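Local coordinates for protein BB_2cx5_001 (Thermus thermophilus, PDB 3RI0) that serves as a computationally designed scaffold for presenting a grafted linear HIV epitope as an immunogen, built on an aminoacyl-tRNA editing domain fold, at residues 58-63 with 112-117; 122-127 with 135-140. The protein carries 6 engineered substitutions. All coordinates share one frame; numbering follows the deposited sequence.

Interaction 1: residues 58-63 with 112-117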
ATOM      1  N   GLY A  58     -13.753  -2.955 -12.726  1.00 39.07           N
ATOM      2  CA  GLY A  58     -12.396  -2.493 -12.949  1.00 34.55           C
ATOM      3  C   GLY A  58     -11.489  -3.013 -11.838  1.00 30.67           C
ATOM      4  O   GLY A  58     -11.815  -4.004 -11.196  1.00 30.99           O
ATOM      5  N   ALA A  59     -10.352  -2.363 -11.614  1.00 27.24           N
ATOM      6  CA  ALA A  59      -9.431  -2.784 -10.556  1.00 24.31           C
ATOM      7  C   ALA A  59      -9.554  -1.898  -9.306  1.00 22.18           C
ATOM      8  O   ALA A  59      -9.880  -0.717  -9.413  1.00 20.40           O
ATOM      9  CB  ALA A  59      -8.016  -2.750 -11.073  1.00 23.25           C
ATOM     10  N   TYR A  60      -9.304  -2.469  -8.129  1.00 20.44           N
ATOM     11  CA  TYR A  60      -9.384  -1.691  -6.888  1.00 19.83           C
ATOM     12  C   TYR A  60      -8.140  -1.862  -6.017  1.00 18.69           C
ATOM     13  O   TYR A  60      -7.403  -2.849  -6.147  1.00 17.00           O
ATOM     14  CB  TYR A  60     -10.614  -2.079  -6.071  1.00 22.54           C
ATOM     15  CG  TYR A  60     -11.861  -2.260  -6.890  1.00 27.90           C
ATOM     16  CD1 TYR A  60     -12.069  -3.431  -7.619  1.00 29.93           C
ATOM     17  CD2 TYR A  60     -12.836  -1.263  -6.950  1.00 29.35           C
ATOM     18  CE1 TYR A  60     -13.210  -3.609  -8.387  1.00 30.68           C
ATOM     19  CE2 TYR A  60     -13.986  -1.432  -7.722  1.00 33.01           C
ATOM     20  CZ  TYR A  60     -14.162  -2.612  -8.435  1.00 33.01           C
ATOM     21  OH  TYR A  60     -15.295  -2.791  -9.193  1.00 37.57           O
ATOM     22  N   LEU A  61      -7.941  -0.913  -5.103  1.00 17.36           N
ATOM     23  CA  LEU A  61      -6.784  -0.930  -4.223  1.00 17.46           C
ATOM     24  C   LEU A  61      -7.191  -1.098  -2.758  1.00 18.13           C
ATOM     25  O   LEU A  61      -8.092  -0.412  -2.268  1.00 18.73           O
ATOM     26  CB  LEU A  61      -5.999   0.377  -4.385  1.00 14.82           C
ATOM     27  CG  LEU A  61      -4.480   0.426  -4.174  1.00 17.11           C
ATOM     28  CD1 LEU A  61      -4.166   1.626  -3.318  1.00 16.72           C
ATOM     29  CD2 LEU A  61      -3.943  -0.843  -3.532  1.00 15.51           C
ATOM     30  N   PHE A  62      -6.519  -2.005  -2.056  1.00 17.48           N
ATOM     31  CA  PHE A  62      -6.811  -2.226  -0.645  1.00 16.76           C
ATOM     32  C   PHE A  62      -5.557  -2.078   0.207  1.00 17.81           C
ATOM     33  O   PHE A  62      -4.574  -2.780   0.018  1.00 18.32           O
ATOM     34  CB  PHE A  62      -7.434  -3.603  -0.437  1.00 15.04           C
ATOM     35  CG  PHE A  62      -8.769  -3.764  -1.110  1.00 14.55           C
ATOM     36  CD1 PHE A  62      -8.847  -4.216  -2.424  1.00 14.97           C
ATOM     37  CD2 PHE A  62      -9.948  -3.457  -0.434  1.00 14.32           C
ATOM     38  CE1 PHE A  62     -10.088  -4.361  -3.067  1.00 15.43           C
ATOM     39  CE2 PHE A  62     -11.200  -3.593  -1.064  1.00 16.64           C
ATOM     40  CZ  PHE A  62     -11.264  -4.052  -2.382  1.00 15.81           C
ATOM     41  N   LEU A  63      -5.610  -1.145   1.149  1.00 17.60           N
ATOM     42  CA  LEU A  63      -4.487  -0.873   2.040  1.00 18.71           C
ATOM     43  C   LEU A  63      -4.779  -1.608   3.354  1.00 20.77           C
ATOM     44  O   LEU A  63      -5.689  -1.231   4.102  1.00 20.17           O
ATOM     45  CB  LEU A  63      -4.379   0.634   2.250  1.00 17.85           C
ATOM     46  CG  LEU A  63      -4.428   1.366   0.907  1.00 17.71           C
ATOM     47  CD1 LEU A  63      -4.535   2.860   1.126  1.00 18.72           C
ATOM     48  CD2 LEU A  63      -3.188   1.026   0.093  1.00 18.83           C
ATOM     49  N   PRO A 112      -9.587   3.073  -7.362  1.00 18.58           N
ATOM     50  CA  PRO A 112     -10.476   3.413  -6.244  1.00 17.44           C
ATOM     51  C   PRO A 112      -9.806   2.707  -5.059  1.00 17.93           C
ATOM     52  O   PRO A 112      -9.302   1.598  -5.237  1.00 15.34           O
ATOM     53  CB  PRO A 112     -11.789   2.741  -6.621  1.00 18.17           C
ATOM     54  CG  PRO A 112     -11.740   2.687  -8.137  1.00 20.49           C
ATOM     55  CD  PRO A 112     -10.298   2.338  -8.420  1.00 17.90           C
ATOM     56  N   ALA A 113      -9.782   3.318  -3.871  1.00 16.33           N
ATOM     57  CA  ALA A 113      -9.114   2.663  -2.755  1.00 17.77           C
ATOM     58  C   ALA A 113      -9.880   2.541  -1.444  1.00 19.74           C
ATOM     59  O   ALA A 113     -10.819   3.293  -1.174  1.00 19.13           O
ATOM     60  CB  ALA A 113      -7.778   3.335  -2.496  1.00 15.21           C
ATOM     61  N   TYR A 114      -9.448   1.578  -0.631  1.00 19.99           N
ATOM     62  CA  TYR A 114     -10.039   1.323   0.677  1.00 20.45           C
ATOM     63  C   TYR A 114      -8.941   1.165   1.720  1.00 20.89           C
ATOM     64  O   TYR A 114      -7.866   0.638   1.431  1.00 21.86           O
ATOM     65  CB  TYR A 114     -10.924   0.087   0.612  1.00 23.24           C
ATOM     66  CG  TYR A 114     -12.011   0.248  -0.422  1.00 26.96           C
ATOM     67  CD1 TYR A 114     -11.750   0.029  -1.775  1.00 28.05           C
ATOM     68  CD2 TYR A 114     -13.279   0.688  -0.058  1.00 27.86           C
ATOM     69  CE1 TYR A 114     -12.730   0.243  -2.744  1.00 29.25           C
ATOM     70  CE2 TYR A 114     -14.261   0.908  -1.014  1.00 29.62           C
ATOM     71  CZ  TYR A 114     -13.984   0.687  -2.353  1.00 30.37           C
ATOM     72  OH  TYR A 114     -14.965   0.898  -3.291  1.00 31.36           O
ATOM     73  N   LEU A 115      -9.216   1.623   2.938  1.00 20.36           N
ATOM     74  CA  LEU A 115      -8.232   1.578   4.014  1.00 19.93           C
ATOM     75  C   LEU A 115      -8.679   0.833   5.266  1.00 19.90           C
ATOM     76  O   LEU A 115      -9.640   1.224   5.931  1.00 18.39           O
ATOM     77  CB  LEU A 115      -7.835   3.010   4.397  1.00 20.01           C
ATOM     78  CG  LEU A 115      -6.812   3.220   5.522  1.00 21.43           C
ATOM     79  CD1 LEU A 115      -5.460   3.507   4.930  1.00 21.82           C
ATOM     80  CD2 LEU A 115      -7.223   4.395   6.385  1.00 23.48           C
ATOM     81  N   ASP A 116      -7.948  -0.232   5.576  1.00 20.83           N
ATOM     82  CA  ASP A 116      -8.168  -1.075   6.753  1.00 20.77           C
ATOM     83  C   ASP A 116      -8.284  -0.146   7.952  1.00 22.23           C
ATOM     84  O   ASP A 116      -7.299   0.496   8.321  1.00 20.53           O
ATOM     85  CB  ASP A 116      -6.947  -1.991   6.935  1.00 19.43           C
ATOM     86  CG  ASP A 116      -7.039  -2.902   8.157  1.00 18.90           C
ATOM     87  OD1 ASP A 116      -7.792  -2.597   9.113  1.00 16.33           O
ATOM     88  OD2 ASP A 116      -6.326  -3.933   8.155  1.00 17.15           O
ATOM     89  N   GLU A 117      -9.465  -0.087   8.566  1.00 23.17           N
ATOM     90  CA  GLU A 117      -9.673   0.800   9.720  1.00 23.71           C
ATOM     91  C   GLU A 117      -8.632   0.669  10.826  1.00 23.50           C
ATOM     92  O   GLU A 117      -8.391   1.624  11.565  1.00 24.21           O
ATOM     93  CB  GLU A 117     -11.083   0.620  10.306  1.00 24.33           C
ATOM     94  CG  GLU A 117     -11.559  -0.825  10.504  1.00 26.92           C
ATOM     95  CD  GLU A 117     -12.954  -0.882  11.145  1.00 29.86           C
ATOM     96  OE1 GLU A 117     -13.868  -0.155  10.691  1.00 28.61           O
ATOM     97  OE2 GLU A 117     -13.131  -1.658  12.105  1.00 31.18           O
TER
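F62 and Y114 are paired in register across two neighbouring parallel strands and put CB on the same face of the sheet. Their matching first torsions (chi1 -64° and -58°) set both CG atoms beside the backbone N, and the rings run alongside each other. They form an offset pair, the planes 19° apart and the centroids 5.3 Å apart, with little of one ring over the other; the nearest approach is F62 CE2 to Y114 CD1 at 3.7 Å. Y60 stands on the same face, and its CD2 comes near the edge of the Y114 ring at CE1. On the opposite face the pairs across the strands are aliphatic: L61 CB meets A113 CB at 3.9 Å, and L63 CD1 meets L115 CD1 at 4.0 Å. Four backbone bonds join the strands, L61 N to P112 O, Y114 N to L61 O, L63 N to Y114 O and D116 N to L63 O, each close to 2.9 Å. The solvent side is the P112 end: P112 is exposed, and its CB touches Y60 CD2 only loosely, at 4.2 Å, although its CD rests 3.2 Å from A59 O. At the other end D116 is buried, its carboxylate fixed by the backbone N of D118 and S65 and by N68 ND2. The two strands are parallel neighbours inside the mixed sheet of the aminoacyl-tRNA editing domain, with helix 72-79 packed on the face of F62 and Y114 and helix 140-147 on that of L63 and L115.

Interaction 2: residues 122-127 with 135-140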
ATOM      1  N   TYR A 122      -2.890   4.083  14.577  1.00 26.63           N
ATOM      2  CA  TYR A 122      -1.554   4.523  14.960  1.00 24.91           C
ATOM      3  C   TYR A 122      -1.294   5.988  14.654  1.00 25.22           C
ATOM      4  O   TYR A 122      -2.024   6.611  13.885  1.00 26.12           O
ATOM      5  CB  TYR A 122      -0.495   3.685  14.248  1.00 23.90           C
ATOM      6  CG  TYR A 122      -0.652   2.190  14.397  1.00 22.89           C
ATOM      7  CD1 TYR A 122      -1.398   1.456  13.478  1.00 22.85           C
ATOM      8  CD2 TYR A 122      -0.028   1.506  15.435  1.00 22.51           C
ATOM      9  CE1 TYR A 122      -1.511   0.074  13.584  1.00 21.75           C
ATOM     10  CE2 TYR A 122      -0.134   0.125  15.555  1.00 21.83           C
ATOM     11  CZ  TYR A 122      -0.877  -0.584  14.618  1.00 22.30           C
ATOM     12  OH  TYR A 122      -0.951  -1.956  14.684  1.00 21.89           O
ATOM     13  N   PRO A 123      -0.247   6.558  15.276  1.00 24.96           N
ATOM     14  CA  PRO A 123       0.129   7.959  15.068  1.00 24.93           C
ATOM     15  C   PRO A 123       0.796   8.115  13.701  1.00 24.21           C
ATOM     16  O   PRO A 123       0.859   9.206  13.137  1.00 25.06           O
ATOM     17  CB  PRO A 123       1.076   8.239  16.237  1.00 24.69           C
ATOM     18  CG  PRO A 123       1.678   6.904  16.513  1.00 25.33           C
ATOM     19  CD  PRO A 123       0.487   5.989  16.420  1.00 24.95           C
ATOM     20  N   GLU A 124       1.304   7.007  13.175  1.00 23.18           N
ATOM     21  CA  GLU A 124       1.930   7.006  11.859  1.00 22.46           C
ATOM     22  C   GLU A 124       2.105   5.575  11.375  1.00 20.81           C
ATOM     23  O   GLU A 124       2.183   4.652  12.183  1.00 20.28           O
ATOM     24  CB  GLU A 124       3.289   7.709  11.881  1.00 24.98           C
ATOM     25  CG  GLU A 124       4.452   6.763  12.049  1.00 30.30           C
ATOM     26  CD  GLU A 124       5.093   6.866  13.398  1.00 34.80           C
ATOM     27  OE1 GLU A 124       5.753   7.899  13.658  1.00 38.81           O
ATOM     28  OE2 GLU A 124       4.934   5.926  14.202  1.00 37.27           O
ATOM     29  N   VAL A 125       2.165   5.400  10.057  1.00 19.77           N
ATOM     30  CA  VAL A 125       2.322   4.081   9.449  1.00 17.06           C
ATOM     31  C   VAL A 125       3.416   4.137   8.381  1.00 17.30           C
ATOM     32  O   VAL A 125       3.815   5.224   7.945  1.00 14.80           O
ATOM     33  CB  VAL A 125       0.991   3.601   8.797  1.00 16.41           C
ATOM     34  CG1 VAL A 125      -0.042   3.278   9.868  1.00 16.72           C
ATOM     35  CG2 VAL A 125       0.446   4.675   7.883  1.00 17.40           C
ATOM     36  N   TRP A 126       3.899   2.966   7.971  1.00 16.56           N
ATOM     37  CA  TRP A 126       4.940   2.869   6.950  1.00 15.35           C
ATOM     38  C   TRP A 126       4.448   2.095   5.727  1.00 15.44           C
ATOM     39  O   TRP A 126       4.056   0.922   5.832  1.00 15.31           O
ATOM     40  CB  TRP A 126       6.182   2.189   7.524  1.00 15.56           C
ATOM     41  CG  TRP A 126       6.819   2.947   8.651  1.00 16.57           C
ATOM     42  CD1 TRP A 126       6.441   2.950   9.967  1.00 16.49           C
ATOM     43  CD2 TRP A 126       7.925   3.847   8.554  1.00 17.54           C
ATOM     44  NE1 TRP A 126       7.244   3.795  10.691  1.00 17.74           N
ATOM     45  CE2 TRP A 126       8.166   4.361   9.849  1.00 18.62           C
ATOM     46  CE3 TRP A 126       8.736   4.277   7.495  1.00 18.40           C
ATOM     47  CZ2 TRP A 126       9.192   5.279  10.115  1.00 18.46           C
ATOM     48  CZ3 TRP A 126       9.754   5.186   7.754  1.00 18.85           C
ATOM     49  CH2 TRP A 126       9.971   5.680   9.059  1.00 19.64           C
ATOM     50  N   ALA A 127       4.487   2.750   4.570  1.00 13.37           N
ATOM     51  CA  ALA A 127       4.049   2.150   3.316  1.00 13.55           C
ATOM     52  C   ALA A 127       5.245   1.768   2.465  1.00 13.92           C
ATOM     53  O   ALA A 127       6.342   2.291   2.653  1.00 13.21           O
ATOM     54  CB  ALA A 127       3.165   3.133   2.545  1.00 14.07           C
ATOM     55  N   LEU A 135      10.539   2.098   2.252  1.00 15.27           N
ATOM     56  CA  LEU A 135       9.352   2.519   2.981  1.00 15.14           C
ATOM     57  C   LEU A 135       9.385   4.025   3.139  1.00 15.65           C
ATOM     58  O   LEU A 135      10.441   4.647   2.982  1.00 16.40           O
ATOM     59  CB  LEU A 135       9.341   1.904   4.393  1.00 14.62           C
ATOM     60  CG  LEU A 135       9.261   0.392   4.638  1.00 16.96           C
ATOM     61  CD1 LEU A 135       9.750   0.088   6.060  1.00 16.81           C
ATOM     62  CD2 LEU A 135       7.826  -0.100   4.456  1.00 17.85           C
ATOM     63  N   PHE A 136       8.230   4.599   3.450  1.00 13.17           N
ATOM     64  CA  PHE A 136       8.129   6.019   3.709  1.00 14.10           C
ATOM     65  C   PHE A 136       7.028   6.093   4.739  1.00 15.35           C
ATOM     66  O   PHE A 136       6.037   5.357   4.654  1.00 15.56           O
ATOM     67  CB  PHE A 136       7.803   6.821   2.429  1.00 14.44           C
ATOM     68  CG  PHE A 136       6.393   6.659   1.904  1.00 12.63           C
ATOM     69  CD1 PHE A 136       5.356   7.431   2.415  1.00 12.53           C
ATOM     70  CD2 PHE A 136       6.128   5.807   0.831  1.00 11.02           C
ATOM     71  CE1 PHE A 136       4.062   7.363   1.864  1.00 14.41           C
ATOM     72  CE2 PHE A 136       4.837   5.727   0.263  1.00 12.96           C
ATOM     73  CZ  PHE A 136       3.808   6.505   0.778  1.00 13.58           C
ATOM     74  N   ARG A 137       7.202   6.939   5.745  1.00 14.93           N
ATOM     75  CA  ARG A 137       6.179   7.027   6.768  1.00 17.13           C
ATOM     76  C   ARG A 137       5.238   8.182   6.524  1.00 17.71           C
ATOM     77  O   ARG A 137       5.577   9.151   5.831  1.00 18.98           O
ATOM     78  CB  ARG A 137       6.801   7.170   8.150  1.00 18.43           C
ATOM     79  CG  ARG A 137       7.418   8.510   8.426  1.00 21.39           C
ATOM     80  CD  ARG A 137       7.722   8.676   9.907  1.00 26.19           C
ATOM     81  NE  ARG A 137       6.590   9.161  10.693  1.00 26.98           N
ATOM     82  CZ  ARG A 137       5.960  10.313  10.467  1.00 28.47           C
ATOM     83  NH1 ARG A 137       6.347  11.100   9.469  1.00 29.87           N
ATOM     84  NH2 ARG A 137       4.954  10.692  11.247  1.00 27.42           N
ATOM     85  N   ALA A 138       4.052   8.078   7.103  1.00 16.53           N
ATOM     86  CA  ALA A 138       3.047   9.113   6.976  1.00 17.36           C
ATOM     87  C   ALA A 138       2.014   8.836   8.040  1.00 18.30           C
ATOM     88  O   ALA A 138       1.933   7.716   8.541  1.00 20.25           O
ATOM     89  CB  ALA A 138       2.403   9.056   5.594  1.00 17.82           C
ATOM     90  N   THR A 139       1.235   9.846   8.404  1.00 18.36           N
ATOM     91  CA  THR A 139       0.191   9.628   9.396  1.00 20.57           C
ATOM     92  C   THR A 139      -0.986   9.098   8.587  1.00 20.20           C
ATOM     93  O   THR A 139      -1.046   9.293   7.369  1.00 19.27           O
ATOM     94  CB  THR A 139      -0.229  10.938  10.104  1.00 20.41           C
ATOM     95  OG1 THR A 139      -0.823  11.828   9.148  1.00 22.32           O
ATOM     96  CG2 THR A 139       0.983  11.624  10.734  1.00 19.20           C
ATOM     97  N   PRO A 140      -1.912   8.382   9.238  1.00 21.08           N
ATOM     98  CA  PRO A 140      -3.077   7.846   8.538  1.00 20.45           C
ATOM     99  C   PRO A 140      -3.830   8.944   7.796  1.00 20.50           C
ATOM    100  O   PRO A 140      -4.347   8.724   6.704  1.00 19.96           O
ATOM    101  CB  PRO A 140      -3.899   7.252   9.667  1.00 20.68           C
ATOM    102  CG  PRO A 140      -2.845   6.707  10.568  1.00 21.81           C
ATOM    103  CD  PRO A 140      -1.854   7.856  10.617  1.00 22.88           C
TER
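R137 lays its CB squarely over the six-membered ring of W126, 3.3 Å from the centroid and almost on the ring normal, a close CH-pi contact. W126 CG lies beside the backbone N (chi1 -63°), and the indole turns its face to R137 CB. R137 CG sits between its own backbone N and carbonyl carbon (chi1 72°), and the chain passes on over the benzo part, CD 3.7 Å from W126 CZ2. The bend at chi3 (-85°) swings NE off the ring, and the guanidinium plane stands steeply to the indole. E124, itself bent at chi2, reaches the guanidinium edge: R137 NE donates to E124 OE1 at 3.3 Å, a weak bond within a salt bridge, the carboxylate and guanidinium planes standing nearly perpendicular. On the other face of the hairpin, A127 CB lies over the F136 ring, offset toward the rim and 3.8 Å from CE2; V9 and L13 of helix 4-15 also touch this ring. L135 CD2 rests on A127 O at 3.3 Å. V125 with A138 and A127 with F136 are the hydrogen-bonded antiparallel pairs, each held by two backbone bonds. Past them P140 CG packs 3.4 Å from Y122 O. The chemistry divides by face: apolar packing of A127 and helix 4-15 on the F136 ring, and on the partly exposed side an arginine whose aliphatic stem lies on an aromatic ring while its charge is probably balanced by a weakly bonded glutamate.

Overall arrangement
After helix 4-15, strand 23-25 and helix 33-39, the chain runs through strand 47-54 and turns back into 59-65. Interaction 1 then closes a long excursion of 48 residues, largely helix and loop, when strand 113-116 returns beside 59-63 in parallel. Only after this closure does interaction 2 open, with strand 125-128 turning through a short loop into 134-138 as a hairpin, its segments separated by just seven residues. The two contacts therefore stand in series, neither nested nor crossed. The centres of interactions 1 and 2 are about 17 Å apart, and they do not touch. Strand 47-54, paired with both 59-65 and 125-128, links them within one mixed sheet, and helix 140-147 follows directly from the hairpin.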